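Local coordinates for protein glycerol dehydratase (Clostridium butyricum, PDB 1R8W) that probably dehydrates glycerol to 3-hydroxypropionaldehyde, as a lyase of the glycyl radical enzyme family, at residues A[182-187]-A[528-533]; A[163-168]-A[520-525]; A[452-457]-A[650-655]; A[583-588]-A[659-664]. All coordinates share one frame; numbering follows the deposited sequence.

Contact 1: residues A[182-187]-A[528-533]; sequences NEAKEQ and NCIGKG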
# COMPACT_ATOMS: atom_id res chain seq x y z
N ASN A 182 24.81 -1.27 -10.74
CA ASN A 182 24.79 -0.91 -12.16
C ASN A 182 23.61 -1.56 -12.86
O ASN A 182 23.02 -0.98 -13.76
CB ASN A 182 26.10 -1.29 -12.85
CG ASN A 182 27.29 -0.49 -12.33
OD1 ASN A 182 27.17 0.70 -12.01
ND2 ASN A 182 28.45 -1.14 -12.25
N GLU A 183 23.26 -2.77 -12.43
CA GLU A 183 22.14 -3.48 -13.03
C GLU A 183 20.85 -2.73 -12.72
O GLU A 183 19.95 -2.63 -13.56
CB GLU A 183 22.05 -4.90 -12.49
CG GLU A 183 21.09 -5.78 -13.25
CD GLU A 183 21.16 -7.23 -12.81
OE1 GLU A 183 22.28 -7.74 -12.62
OE2 GLU A 183 20.09 -7.86 -12.67
N ALA A 184 20.76 -2.19 -11.51
CA ALA A 184 19.58 -1.44 -11.09
C ALA A 184 19.52 -0.11 -11.85
O ALA A 184 18.44 0.34 -12.24
CB ALA A 184 19.61 -1.19 -9.59
N LYS A 185 20.68 0.52 -12.04
CA LYS A 185 20.73 1.78 -12.76
C LYS A 185 20.34 1.60 -14.21
O LYS A 185 19.66 2.44 -14.79
CB LYS A 185 22.13 2.41 -12.67
CG LYS A 185 22.40 3.04 -11.32
CD LYS A 185 23.74 3.74 -11.25
CE LYS A 185 23.90 4.43 -9.90
NZ LYS A 185 25.20 5.14 -9.74
N GLU A 186 20.76 0.48 -14.80
CA GLU A 186 20.41 0.20 -16.19
C GLU A 186 18.92 0.01 -16.33
O GLU A 186 18.33 0.45 -17.31
CB GLU A 186 21.13 -1.05 -16.68
CG GLU A 186 22.50 -0.76 -17.23
CD GLU A 186 23.27 -2.03 -17.52
OE1 GLU A 186 22.66 -2.96 -18.12
OE2 GLU A 186 24.46 -2.11 -17.15
N GLN A 187 18.31 -0.66 -15.36
CA GLN A 187 16.87 -0.91 -15.38
C GLN A 187 16.13 0.40 -15.27
O GLN A 187 15.11 0.62 -15.93
CB GLN A 187 16.46 -1.81 -14.22
CG GLN A 187 16.53 -3.28 -14.53
CD GLN A 187 15.64 -3.67 -15.69
OE1 GLN A 187 14.47 -3.29 -15.74
NE2 GLN A 187 16.20 -4.43 -16.63
N ASN A 528 14.37 -11.75 -10.99
CA ASN A 528 13.20 -11.06 -11.48
C ASN A 528 12.88 -9.80 -10.69
O ASN A 528 12.18 -8.92 -11.20
CB ASN A 528 12.02 -12.01 -11.54
CG ASN A 528 12.14 -12.98 -12.71
OD1 ASN A 528 13.25 -13.30 -13.15
ND2 ASN A 528 11.00 -13.47 -13.20
N CYS A 529 13.40 -9.68 -9.47
CA CYS A 529 13.12 -8.49 -8.68
C CYS A 529 13.60 -7.18 -9.33
O CYS A 529 12.82 -6.25 -9.49
CB CYS A 529 13.72 -8.62 -7.28
SG CYS A 529 12.80 -9.75 -6.20
N ILE A 530 14.88 -7.12 -9.69
CA ILE A 530 15.40 -5.91 -10.33
C ILE A 530 14.71 -5.74 -11.68
O ILE A 530 14.32 -4.64 -12.06
CB ILE A 530 16.93 -5.99 -10.59
CG1 ILE A 530 17.69 -6.24 -9.29
CG2 ILE A 530 17.41 -4.69 -11.22
CD1 ILE A 530 17.68 -5.09 -8.33
N GLY A 531 14.55 -6.84 -12.40
CA GLY A 531 13.92 -6.81 -13.71
C GLY A 531 12.46 -6.43 -13.71
O GLY A 531 11.99 -5.81 -14.66
N LYS A 532 11.73 -6.79 -12.66
CA LYS A 532 10.32 -6.46 -12.57
C LYS A 532 10.08 -5.20 -11.76
O LYS A 532 8.99 -4.64 -11.78
CB LYS A 532 9.52 -7.60 -11.93
CG LYS A 532 9.46 -8.89 -12.73
CD LYS A 532 8.63 -9.92 -11.96
CE LYS A 532 8.77 -11.34 -12.52
NZ LYS A 532 8.18 -12.35 -11.59
N GLY A 533 11.11 -4.75 -11.03
CA GLY A 533 10.98 -3.56 -10.21
C GLY A 533 10.06 -3.81 -9.03
O GLY A 533 9.38 -2.90 -8.56
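The carbonyl O of I530 is touched by Q187 CG from the other helix and takes a weak hydrogen bond from G533 N in its own turn. Q187 CG lies 3.6 Å from I530 O, a van der Waals touch. G533 N is 3.4 Å from I530 O. No hydrogen bond joins the two segments. Instead, the long helix 169-191 packs against the short helix 529-532 through I530 and Q187. The CG2 branch of I530 does most of the touching. With chi1 at -57°, CG2 stands opposite the backbone N and reaches the helix between A184 and Q187. It lies 3.7 Å from Q187 CG and 3.9 Å from A184 CA. Q187 is bent at chi2 (-59°), which lays its amide carbon CD over the backbone near G531, 4.1 Å from G531 CA. The E183 carboxylate stands at the rim, with OE2 4.2 Å from I530 CB, and its OE1 forms a salt bridge with K171. Helix 197-230 closes the apolar side, with L205 and V208 on I530 and I209 on A184. G533, with positive phi, is the C-prime residue of a Schellman motif that ends helix 529-532. K532 O takes a hydrogen bond from K201 NZ. Across the two segments the attraction is therefore mainly dispersion around one isoleucine branch, with the E183 carboxylate paired to K171 and not to 528-533.

Contact 2: residues A[163-168]-A[520-525]; sequences GHVSVD and PFLSSM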
# COMPACT_ATOMS: atom_id res chain seq x y z
N GLY A 163 12.79 -14.77 5.71
CA GLY A 163 13.99 -15.54 5.44
C GLY A 163 13.66 -16.75 4.59
O GLY A 163 12.95 -16.62 3.59
N HIS A 164 14.15 -17.92 4.99
CA HIS A 164 13.90 -19.16 4.26
C HIS A 164 14.16 -18.94 2.78
O HIS A 164 13.29 -19.14 1.94
CB HIS A 164 12.46 -19.62 4.50
CG HIS A 164 12.21 -20.08 5.90
ND1 HIS A 164 12.33 -19.24 6.99
CD2 HIS A 164 11.93 -21.31 6.40
CE1 HIS A 164 12.14 -19.93 8.10
NE2 HIS A 164 11.89 -21.19 7.77
N VAL A 165 15.39 -18.54 2.47
CA VAL A 165 15.78 -18.26 1.11
C VAL A 165 17.26 -18.50 0.90
O VAL A 165 18.07 -18.42 1.83
CB VAL A 165 15.48 -16.78 0.76
CG1 VAL A 165 16.10 -15.87 1.80
CG2 VAL A 165 16.04 -16.43 -0.61
N SER A 166 17.61 -18.82 -0.34
CA SER A 166 18.99 -19.02 -0.71
C SER A 166 19.17 -18.01 -1.84
O SER A 166 18.68 -18.19 -2.95
CB SER A 166 19.25 -20.44 -1.20
OG SER A 166 20.62 -20.61 -1.49
N VAL A 167 19.86 -16.93 -1.50
CA VAL A 167 20.14 -15.83 -2.40
C VAL A 167 21.07 -16.27 -3.52
O VAL A 167 21.66 -17.35 -3.45
CB VAL A 167 20.76 -14.67 -1.56
CG1 VAL A 167 21.99 -14.10 -2.23
CG2 VAL A 167 19.71 -13.61 -1.30
N ASP A 168 21.18 -15.47 -4.57
CA ASP A 168 22.07 -15.82 -5.67
C ASP A 168 23.50 -15.39 -5.33
O ASP A 168 24.04 -14.46 -5.93
CB ASP A 168 21.64 -15.13 -6.97
CG ASP A 168 22.33 -15.72 -8.19
OD1 ASP A 168 23.41 -16.33 -8.03
OD2 ASP A 168 21.80 -15.56 -9.30
N PRO A 520 14.54 -4.29 0.38
CA PRO A 520 15.30 -3.83 -0.78
C PRO A 520 16.59 -4.61 -1.02
O PRO A 520 16.92 -4.96 -2.15
CB PRO A 520 15.60 -2.37 -0.45
CG PRO A 520 14.65 -2.02 0.65
CD PRO A 520 14.55 -3.28 1.45
N PHE A 521 17.33 -4.88 0.06
CA PHE A 521 18.60 -5.57 -0.07
C PHE A 521 18.48 -7.03 -0.47
O PHE A 521 19.11 -7.47 -1.42
CB PHE A 521 19.42 -5.44 1.22
CG PHE A 521 20.77 -6.12 1.15
CD1 PHE A 521 21.05 -7.23 1.94
CD2 PHE A 521 21.74 -5.67 0.26
CE1 PHE A 521 22.28 -7.90 1.84
CE2 PHE A 521 22.98 -6.33 0.15
CZ PHE A 521 23.24 -7.45 0.94
N LEU A 522 17.66 -7.78 0.25
CA LEU A 522 17.48 -9.19 -0.05
C LEU A 522 16.94 -9.37 -1.47
O LEU A 522 17.43 -10.21 -2.24
CB LEU A 522 16.52 -9.83 0.95
CG LEU A 522 16.32 -11.34 0.79
CD1 LEU A 522 17.60 -12.06 1.17
CD2 LEU A 522 15.17 -11.81 1.66
N SER A 523 15.93 -8.58 -1.82
CA SER A 523 15.30 -8.68 -3.13
C SER A 523 16.27 -8.50 -4.29
O SER A 523 16.07 -9.09 -5.36
CB SER A 523 14.19 -7.64 -3.25
OG SER A 523 13.17 -7.89 -2.31
N SER A 524 17.29 -7.68 -4.08
CA SER A 524 18.27 -7.39 -5.13
C SER A 524 19.06 -8.61 -5.58
O SER A 524 19.64 -8.60 -6.66
CB SER A 524 19.24 -6.29 -4.66
OG SER A 524 20.14 -6.76 -3.66
N MET A 525 19.08 -9.66 -4.77
CA MET A 525 19.83 -10.86 -5.11
C MET A 525 18.99 -12.07 -5.53
O MET A 525 19.50 -13.19 -5.62
CB MET A 525 20.75 -11.23 -3.95
CG MET A 525 21.74 -10.11 -3.62
SD MET A 525 22.71 -10.42 -2.14
CE MET A 525 21.52 -10.03 -0.88
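V167 sits between L522 and M525. Its CG2 touches both, 3.6 Å from L522 CD1 and 3.7 Å from M525 CB. Its CG1 turns to M525, 3.6 Å from the same CB. Its chi1 of 133° falls off the staggered positions, an uncommon conformation for valine. V165 has CG1 wedged between its backbone N and carbonyl carbon. That turns CG1 to the same leucine, 4.1 Å from L522 CD1, the two side chains running past each other in opposite senses. M525 is extended up to its sulfur and then turns at chi3 (-78°). SD lies 3.8 Å from V167 CG1. The bend sets CE 3.5 Å above one face of the F521 ring, toward its rim. The one hydrogen bond across the contact is D168 N to M525 O, 3.0 Å with an N-H...O angle of 152°. D168 is the N-cap of helix 169-191, its OD1 accepting from K171 N. The contact joins the loop leading into that helix to the short helix 520-523. I274 touches V167 and I270 touches M525, both from helix 260-277. Buried methyls, with M525 CB and SD, make up most of the contact, and one backbone bond ties the loop to 520-525.

Contact 3: residues A[452-457]-A[650-655]; sequences NLARIV and SLTGAT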
# COMPACT_ATOMS: atom_id res chain seq x y z
N ASN A 452 -1.15 -29.18 13.55
CA ASN A 452 -1.21 -30.38 14.39
C ASN A 452 -2.25 -31.37 13.86
O ASN A 452 -3.45 -31.20 14.07
CB ASN A 452 -1.56 -29.98 15.83
CG ASN A 452 -1.39 -31.13 16.80
OD1 ASN A 452 -1.67 -32.29 16.47
ND2 ASN A 452 -0.95 -30.82 18.02
N LEU A 453 -1.77 -32.41 13.18
CA LEU A 453 -2.65 -33.43 12.60
C LEU A 453 -3.38 -34.28 13.65
O LEU A 453 -4.55 -34.61 13.47
CB LEU A 453 -1.85 -34.33 11.67
CG LEU A 453 -1.15 -33.66 10.47
CD1 LEU A 453 -0.17 -34.65 9.84
CD2 LEU A 453 -2.18 -33.19 9.45
N ALA A 454 -2.70 -34.62 14.73
CA ALA A 454 -3.30 -35.43 15.79
C ALA A 454 -4.50 -34.72 16.39
O ALA A 454 -5.48 -35.34 16.80
CB ALA A 454 -2.27 -35.72 16.87
N ARG A 455 -4.41 -33.39 16.43
CA ARG A 455 -5.46 -32.55 16.98
C ARG A 455 -6.77 -32.69 16.19
O ARG A 455 -7.86 -32.56 16.74
CB ARG A 455 -4.99 -31.11 16.96
CG ARG A 455 -5.68 -30.20 17.93
CD ARG A 455 -5.18 -30.41 19.35
NE ARG A 455 -5.77 -29.39 20.21
CZ ARG A 455 -7.06 -29.32 20.52
NH1 ARG A 455 -7.91 -30.22 20.05
NH2 ARG A 455 -7.51 -28.32 21.26
N ILE A 456 -6.66 -32.97 14.89
CA ILE A 456 -7.83 -33.13 14.04
C ILE A 456 -8.54 -34.43 14.37
O ILE A 456 -9.77 -34.51 14.32
CB ILE A 456 -7.45 -33.10 12.54
CG1 ILE A 456 -6.88 -31.73 12.18
CG2 ILE A 456 -8.67 -33.39 11.67
CD1 ILE A 456 -7.81 -30.57 12.52
N VAL A 457 -7.76 -35.46 14.69
CA VAL A 457 -8.31 -36.76 15.05
C VAL A 457 -9.13 -36.55 16.32
O VAL A 457 -10.21 -37.10 16.47
CB VAL A 457 -7.18 -37.77 15.33
CG1 VAL A 457 -7.75 -39.05 15.90
CG2 VAL A 457 -6.42 -38.07 14.04
N SER A 650 2.04 -31.75 24.08
CA SER A 650 1.54 -31.31 25.37
C SER A 650 0.17 -30.65 25.28
O SER A 650 -0.50 -30.47 26.30
CB SER A 650 2.53 -30.35 26.03
OG SER A 650 2.61 -29.13 25.32
N LEU A 651 -0.25 -30.30 24.07
CA LEU A 651 -1.55 -29.66 23.87
C LEU A 651 -2.59 -30.61 23.28
O LEU A 651 -3.72 -30.20 23.01
CB LEU A 651 -1.40 -28.44 22.96
CG LEU A 651 -0.55 -27.27 23.46
CD1 LEU A 651 -0.43 -26.21 22.38
CD2 LEU A 651 -1.19 -26.70 24.71
N THR A 652 -2.21 -31.86 23.09
CA THR A 652 -3.12 -32.84 22.51
C THR A 652 -3.55 -33.92 23.51
O THR A 652 -2.71 -34.49 24.21
CB THR A 652 -2.45 -33.53 21.31
OG1 THR A 652 -1.78 -32.55 20.51
CG2 THR A 652 -3.49 -34.24 20.47
N GLY A 653 -4.85 -34.19 23.58
CA GLY A 653 -5.34 -35.20 24.49
C GLY A 653 -4.88 -36.59 24.10
O GLY A 653 -4.08 -36.76 23.18
N ALA A 654 -5.39 -37.61 24.80
CA ALA A 654 -5.04 -38.99 24.49
C ALA A 654 -5.57 -39.30 23.11
O ALA A 654 -6.64 -38.82 22.72
CB ALA A 654 -5.65 -39.93 25.52
N THR A 655 -4.83 -40.10 22.36
CA THR A 655 -5.23 -40.46 21.01
C THR A 655 -5.46 -41.97 20.83
O THR A 655 -4.90 -42.79 21.57
CB THR A 655 -4.20 -39.94 19.99
OG1 THR A 655 -2.88 -40.04 20.54
CG2 THR A 655 -4.48 -38.49 19.64
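N452 and T652 make the hydrogen bond of this contact, and N452 is also the N-cap of helix 453-461. N452 ND2 donates to T652 OG1 at 3.1 Å, with an N-H...O angle of 144°. The hydroxyl lies somewhat out of the amide plane. Next to it, A454 CB rests 4.1 Å from T652 CG2. The methyl CG2 of T655 approaches more loosely, 4.4 Å from A454 O. R455 is bent at chi2 and passes along T652. Its NE comes 3.6 Å from L651 O, an oblique approach.

A second shell surrounds these groups. T652 OG1 also bonds to F648 O, so the hydroxyl receives from N452 and gives to that carbonyl. The R455 guanidinium makes a salt bridge to D466, so its charge is paired outside this contact. G653 N bonds to E458 OE2, a second link between the helix and the loop 650-655. T655 OG1 bonds to D657 and R659. L665 touches both N452 and A454, and I556 of helix 553-569 touches A454 and V457. The contact therefore seats the loop after helix 644-650 on the start of helix 453-461, where that helix follows strand 449-452.

The N452 side chain serves both sides through its two ends. Its CG lies opposite the backbone N (chi1 -169°). While ND2 points to the loop, OD1 accepts R455 N at 3.0 Å, with the donor 55° above the carbonyl plane.

Contact 4: residues A[583-588]-A[659-664]; sequences NNDFKN and RKSGQP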
# COMPACT_ATOMS: atom_id res chain seq x y z
N ASN A 583 -11.27 -39.22 26.42
CA ASN A 583 -11.45 -37.98 27.16
C ASN A 583 -11.01 -38.14 28.61
O ASN A 583 -10.70 -37.16 29.28
CB ASN A 583 -12.91 -37.52 27.11
CG ASN A 583 -13.37 -37.19 25.69
OD1 ASN A 583 -12.63 -36.60 24.90
ND2 ASN A 583 -14.60 -37.57 25.36
N ASN A 584 -10.97 -39.39 29.07
CA ASN A 584 -10.57 -39.68 30.44
C ASN A 584 -9.11 -40.10 30.53
O ASN A 584 -8.65 -40.54 31.58
CB ASN A 584 -11.45 -40.79 31.03
CG ASN A 584 -12.76 -40.27 31.57
OD1 ASN A 584 -13.56 -39.65 30.85
ND2 ASN A 584 -13.00 -40.51 32.85
N ASP A 585 -8.39 -39.95 29.43
CA ASP A 585 -6.97 -40.31 29.36
C ASP A 585 -6.69 -41.73 29.86
O ASP A 585 -5.72 -41.96 30.58
CB ASP A 585 -6.15 -39.28 30.16
CG ASP A 585 -4.66 -39.37 29.86
OD1 ASP A 585 -4.29 -39.51 28.68
OD2 ASP A 585 -3.86 -39.28 30.81
N PHE A 586 -7.54 -42.66 29.45
CA PHE A 586 -7.40 -44.08 29.80
C PHE A 586 -7.48 -44.42 31.29
O PHE A 586 -7.02 -45.48 31.70
CB PHE A 586 -6.09 -44.64 29.24
CG PHE A 586 -5.96 -44.52 27.75
CD1 PHE A 586 -4.99 -43.70 27.19
CD2 PHE A 586 -6.82 -45.22 26.91
CE1 PHE A 586 -4.89 -43.57 25.81
CE2 PHE A 586 -6.73 -45.10 25.54
CZ PHE A 586 -5.75 -44.27 24.98
N LYS A 587 -8.05 -43.53 32.09
CA LYS A 587 -8.15 -43.80 33.52
C LYS A 587 -9.18 -44.88 33.81
O LYS A 587 -10.34 -44.81 33.38
CB LYS A 587 -8.49 -42.51 34.27
CG LYS A 587 -7.38 -41.47 34.18
CD LYS A 587 -7.67 -40.25 35.03
CE LYS A 587 -6.50 -39.27 34.99
NZ LYS A 587 -6.71 -38.11 35.91
N ASN A 588 -8.74 -45.90 34.55
CA ASN A 588 -9.58 -47.03 34.90
C ASN A 588 -10.09 -47.73 33.64
O ASN A 588 -11.27 -48.07 33.53
CB ASN A 588 -10.76 -46.57 35.77
CG ASN A 588 -10.32 -46.00 37.11
OD1 ASN A 588 -9.47 -46.59 37.79
ND2 ASN A 588 -10.89 -44.87 37.49
N ARG A 659 -1.52 -43.43 22.68
CA ARG A 659 -0.72 -42.35 23.24
C ARG A 659 -1.50 -41.60 24.31
O ARG A 659 -2.64 -41.19 24.09
CB ARG A 659 -0.31 -41.37 22.13
CG ARG A 659 0.58 -40.24 22.61
CD ARG A 659 0.85 -39.23 21.51
NE ARG A 659 0.68 -37.88 22.02
CZ ARG A 659 -0.49 -37.35 22.36
NH1 ARG A 659 -1.60 -38.06 22.23
NH2 ARG A 659 -0.54 -36.13 22.87
N LYS A 660 -0.90 -41.42 25.48
CA LYS A 660 -1.57 -40.70 26.56
C LYS A 660 -1.53 -39.18 26.35
O LYS A 660 -0.66 -38.65 25.66
CB LYS A 660 -0.94 -41.04 27.92
CG LYS A 660 -1.10 -42.49 28.32
CD LYS A 660 -1.10 -42.65 29.84
CE LYS A 660 -2.32 -41.97 30.46
NZ LYS A 660 -2.32 -42.04 31.95
N SER A 661 -2.49 -38.50 26.96
CA SER A 661 -2.60 -37.05 26.87
C SER A 661 -1.31 -36.34 27.27
O SER A 661 -0.66 -36.71 28.25
CB SER A 661 -3.74 -36.57 27.76
OG SER A 661 -3.76 -35.15 27.85
N GLY A 662 -0.93 -35.32 26.50
CA GLY A 662 0.27 -34.56 26.80
C GLY A 662 1.61 -35.08 26.32
O GLY A 662 2.61 -34.39 26.43
N GLN A 663 1.64 -36.30 25.79
CA GLN A 663 2.88 -36.89 25.30
C GLN A 663 3.26 -36.35 23.93
O GLN A 663 2.40 -35.95 23.15
CB GLN A 663 2.76 -38.41 25.24
CG GLN A 663 2.56 -39.07 26.59
CD GLN A 663 3.63 -38.66 27.60
OE1 GLN A 663 4.83 -38.89 27.38
NE2 GLN A 663 3.21 -38.05 28.70
N PRO A 664 4.56 -36.33 23.61
CA PRO A 664 5.01 -35.83 22.31
C PRO A 664 4.37 -36.57 21.13
O PRO A 664 3.92 -37.70 21.27
CB PRO A 664 6.52 -36.05 22.36
CG PRO A 664 6.83 -35.95 23.81
CD PRO A 664 5.71 -36.72 24.44
O HOH W 1 -0.89 -38.50 30.53
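D585 and S661 make the tight part of this contact. S661 N donates to D585 OD1 at 2.7 Å with an N-H...O angle of 166°. The N-H meets OD1 on the syn side, 27° out of the carboxylate plane. S661 CB is close as well, 3.1 Å from the same OD1. Beside them, the edge of the F586 ring faces a carbonyl, with CE1 3.7 Å from R659 O and near the ring plane. F586 is buried and also packs on Q593 and L596 of helix 590-597. Two turns meet here. A type I' turn runs from N584 to K587, where D585 is the C-prime residue of the Schellman motif ending helix 575-583. A type II turn runs from K660 to Q663, with G662 at its positive-phi position. R659 braces the second turn, its NE and NH2 both gripping Q663 O side-on. On the looser side, D585 OD2 faces the exposed K660 and a water. K660, bent at chi3 (65°), brings CE to 3.1 Å from D585 OD2, with NZ in a longer salt bridge of 3.4 Å. The two side chains cross at about a right angle. The water donates to both D585 OD2 (3.1 Å) and S661 O (2.9 Å).

Overall arrangement
From the N terminus, contact 2 opens first at 163-168, before helix 169-191, and contact 1 on that helix. Contact 3 opens at the start of helix 453-461. Contacts 2 and 1 then close on successive short helices, where they touch. Contact 4 opens between helices 575-583 and 590-597. The loop after helix 644-650 closes contact 3 at 650-655 and contact 4 at 659-664, and A654 of contact 3 also packs on D585 of contact 4. Contacts 1 and 2 cross, and contact 3 crosses contacts 1, 2 and 4. Contact 4 follows contacts 1 and 2 in series. Contacts 3 and 4, their centres about 11 Å apart, lie on the opposite side of the chain's centre from contacts 1 and 2.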